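Local coordinates for protein phosphoribosylformylglycinamidine cyclo-ligase (Thermus thermophilus HB8, PDB 5AVM) that probably catalyses the ATP-dependent ring closure of formylglycinamidine ribonucleotide to aminoimidazole ribonucleotide, a step of de novo purine biosynthesis, at residues B[57-62]-B[86-91]. Sequence-based numbering, arbitrary orientation.
Sequences VATTDG and HSVNDL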
ATOM      1  N   VAL B  57       1.269  -7.252  13.329  1.00 16.71           N
ATOM      2  CA  VAL B  57       1.903  -7.682  12.098  1.00 15.64           C
ATOM      3  C   VAL B  57       1.086  -7.118  10.946  1.00 16.43           C
ATOM      4  O   VAL B  57      -0.012  -6.599  11.139  1.00 16.28           O
ATOM      5  CB  VAL B  57       1.940  -9.225  11.980  1.00 16.49           C
ATOM      6  CG1 VAL B  57       2.859  -9.805  13.035  1.00 16.91           C
ATOM      7  CG2 VAL B  57       0.546  -9.794  12.133  1.00 13.20           C
ATOM      8  N   ALA B  58       1.629  -7.199   9.744  1.00 17.46           N
ATOM      9  CA  ALA B  58       0.913  -6.706   8.584  1.00 18.63           C
ATOM     10  C   ALA B  58       1.626  -7.134   7.318  1.00 19.88           C
ATOM     11  O   ALA B  58       2.776  -7.589   7.342  1.00 20.30           O
ATOM     12  CB  ALA B  58       0.784  -5.172   8.633  1.00 16.50           C
ATOM     13  N   THR B  59       0.923  -6.972   6.209  1.00 20.00           N
ATOM     14  CA  THR B  59       1.445  -7.329   4.908  1.00 19.42           C
ATOM     15  C   THR B  59       0.764  -6.382   3.927  1.00 19.98           C
ATOM     16  O   THR B  59      -0.321  -5.872   4.208  1.00 19.49           O
ATOM     17  CB  THR B  59       1.079  -8.811   4.575  1.00 18.65           C
ATOM     18  OG1 THR B  59       1.579  -9.159   3.282  1.00 17.39           O
ATOM     19  CG2 THR B  59      -0.426  -9.012   4.601  1.00 15.90           C
ATOM     20  N   THR B  60       1.418  -6.115   2.803  1.00 20.58           N
ATOM     21  CA  THR B  60       0.836  -5.277   1.769  1.00 21.06           C
ATOM     22  C   THR B  60       0.983  -6.084   0.474  1.00 22.50           C
ATOM     23  O   THR B  60       2.018  -6.713   0.244  1.00 22.99           O
ATOM     24  CB  THR B  60       1.542  -3.900   1.676  1.00 21.35           C
ATOM     25  OG1 THR B  60       0.725  -3.018   0.897  1.00 22.32           O
ATOM     26  CG2 THR B  60       2.932  -4.019   1.047  1.00 16.99           C
ATOM     27  N   ASP B  61      -0.058  -6.099  -0.355  1.00 22.94           N
ATOM     28  CA  ASP B  61      -0.042  -6.886  -1.596  1.00 23.28           C
ATOM     29  C   ASP B  61      -0.752  -6.177  -2.723  1.00 22.06           C
ATOM     30  O   ASP B  61      -1.363  -5.136  -2.523  1.00 23.23           O
ATOM     31  CB  ASP B  61      -0.756  -8.234  -1.395  1.00 23.12           C
ATOM     32  CG  ASP B  61       0.014  -9.190  -0.518  1.00 23.93           C
ATOM     33  OD1 ASP B  61       1.084  -9.662  -0.947  1.00 28.58           O
ATOM     34  OD2 ASP B  61      -0.449  -9.481   0.602  1.00 25.55           O
ATOM     35  N   GLY B  62      -0.682  -6.778  -3.902  1.00 22.15           N
ATOM     36  CA  GLY B  62      -1.345  -6.235  -5.071  1.00 23.41           C
ATOM     37  C   GLY B  62      -2.037  -7.382  -5.779  1.00 24.82           C
ATOM     38  O   GLY B  62      -1.610  -8.527  -5.652  1.00 25.86           O
ATOM     39  N   HIS B  86      -5.612 -12.912  -0.624  1.00 20.01           N
ATOM     40  CA  HIS B  86      -4.171 -13.040  -0.784  1.00 19.62           C
ATOM     41  C   HIS B  86      -3.524 -12.377   0.427  1.00 21.43           C
ATOM     42  O   HIS B  86      -2.511 -12.846   0.944  1.00 20.88           O
ATOM     43  CB  HIS B  86      -3.743 -12.352  -2.083  1.00 19.88           C
ATOM     44  CG  HIS B  86      -2.275 -12.437  -2.376  1.00 20.33           C
ATOM     45  ND1 HIS B  86      -1.781 -12.483  -3.662  1.00 21.22           N
ATOM     46  CD2 HIS B  86      -1.194 -12.410  -1.563  1.00 20.69           C
ATOM     47  CE1 HIS B  86      -0.460 -12.476  -3.630  1.00 19.48           C
ATOM     48  NE2 HIS B  86      -0.079 -12.431  -2.367  1.00 20.51           N
ATOM     49  N   SER B  87      -4.132 -11.285   0.885  1.00 22.69           N
ATOM     50  CA  SER B  87      -3.638 -10.543   2.044  1.00 23.72           C
ATOM     51  C   SER B  87      -3.823 -11.368   3.319  1.00 23.32           C
ATOM     52  O   SER B  87      -2.948 -11.397   4.187  1.00 23.83           O
ATOM     53  CB  SER B  87      -4.383  -9.201   2.183  1.00 25.53           C
ATOM     54  OG  SER B  87      -4.186  -8.361   1.049  1.00 28.38           O
ATOM     55  N   VAL B  88      -4.969 -12.028   3.432  1.00 21.98           N
ATOM     56  CA  VAL B  88      -5.258 -12.853   4.591  1.00 20.99           C
ATOM     57  C   VAL B  88      -4.250 -13.997   4.712  1.00 21.66           C
ATOM     58  O   VAL B  88      -3.769 -14.290   5.805  1.00 23.40           O
ATOM     59  CB  VAL B  88      -6.700 -13.428   4.518  1.00 21.22           C
ATOM     60  CG1 VAL B  88      -6.908 -14.487   5.590  1.00 20.81           C
ATOM     61  CG2 VAL B  88      -7.715 -12.307   4.696  1.00 20.02           C
ATOM     62  N   ASN B  89      -3.915 -14.628   3.590  1.00 21.70           N
ATOM     63  CA  ASN B  89      -2.983 -15.752   3.597  1.00 20.66           C
ATOM     64  C   ASN B  89      -1.553 -15.381   3.938  1.00 20.07           C
ATOM     65  O   ASN B  89      -0.878 -16.130   4.633  1.00 21.02           O
ATOM     66  CB  ASN B  89      -3.004 -16.489   2.253  1.00 22.28           C
ATOM     67  CG  ASN B  89      -4.290 -17.276   2.026  1.00 25.03           C
ATOM     68  OD1 ASN B  89      -5.172 -17.327   2.897  1.00 26.03           O
ATOM     69  ND2 ASN B  89      -4.404 -17.899   0.851  1.00 23.81           N
ATOM     70  N   ASP B  90      -1.076 -14.245   3.443  1.00 21.80           N
ATOM     71  CA  ASP B  90       0.292 -13.820   3.748  1.00 22.30           C
ATOM     72  C   ASP B  90       0.458 -13.605   5.249  1.00 22.52           C
ATOM     73  O   ASP B  90       1.565 -13.711   5.790  1.00 23.48           O
ATOM     74  CB  ASP B  90       0.635 -12.533   2.990  1.00 22.58           C
ATOM     75  CG  ASP B  90       1.317 -12.805   1.659  1.00 24.36           C
ATOM     76  OD1 ASP B  90       1.315 -13.974   1.210  1.00 24.07           O
ATOM     77  OD2 ASP B  90       1.859 -11.850   1.058  1.00 27.57           O
ATOM     78  N   LEU B  91      -0.658 -13.309   5.913  1.00 22.03           N
ATOM     79  CA  LEU B  91      -0.674 -13.084   7.350  1.00 22.94           C
ATOM     80  C   LEU B  91      -0.801 -14.426   8.075  1.00 23.43           C
ATOM     81  O   LEU B  91      -0.138 -14.649   9.086  1.00 22.96           O
ATOM     82  CB  LEU B  91      -1.835 -12.150   7.726  1.00 21.88           C
ATOM     83  CG  LEU B  91      -1.471 -10.876   8.501  1.00 23.66           C
ATOM     84  CD1 LEU B  91      -0.562  -9.987   7.669  1.00 23.01           C
ATOM     85  CD2 LEU B  91      -2.732 -10.125   8.860  1.00 23.85           C
TER
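T59 and D61 of strand 57-62 face L91, D90, S87 and H86 of helix 86-91. The two axes come within 8.0 Å and run roughly antiparallel, at 140°. The closest CA pairs are T59 with L91 and D61 with S87. No hydrogen bond joins the segments, and the contact is largely buried.

At one end the packing is apolar. L91 CD1 reaches the strand and presses on T59 CG2 at 3.2 Å, tighter than usual for two carbons. It also lies against the backbone carbonyl carbon of A58. V57 CG2 meets L91 CG more loosely. T59 has OG1 anti to its own N (chi1 179°), which turns the hydroxyl toward D90 and leaves CG2 for L91 and the S87 carbonyl oxygen.

The other end is polar. D61 and D90 bring their carboxylates together, with D61 OD1 3.1 Å from D90 OD2 and the planes 61° apart. These are two acceptors, with no hydrogen bond between them. E137 of the second subunit adds a further acid near D61 OD1. D90 OD1 is hydrogen-bonded to H243 ND1. D61 CB lies over one face of the H86 ring, toward its rim. D61 OD1 is 3.3 Å from H86 NE2, but the angle is poor for a hydrogen bond. D61 OD2 rests 3.7 Å from S87 CA. H86 ND1 is hydrogen-bonded to T187 OG1. Replacing D61 by alanine would take its carboxylate out of the acidic cluster and would probably open a gap between H86, S87 and D90.

A58 and T60 point away from the helix and pack on L102 and D103 of the second subunit. This is a helix packed on one face of a mixed sheet, at strand 54-62, its outermost strand within this chain, in the N-terminal alpha/beta domain of the PurM fold.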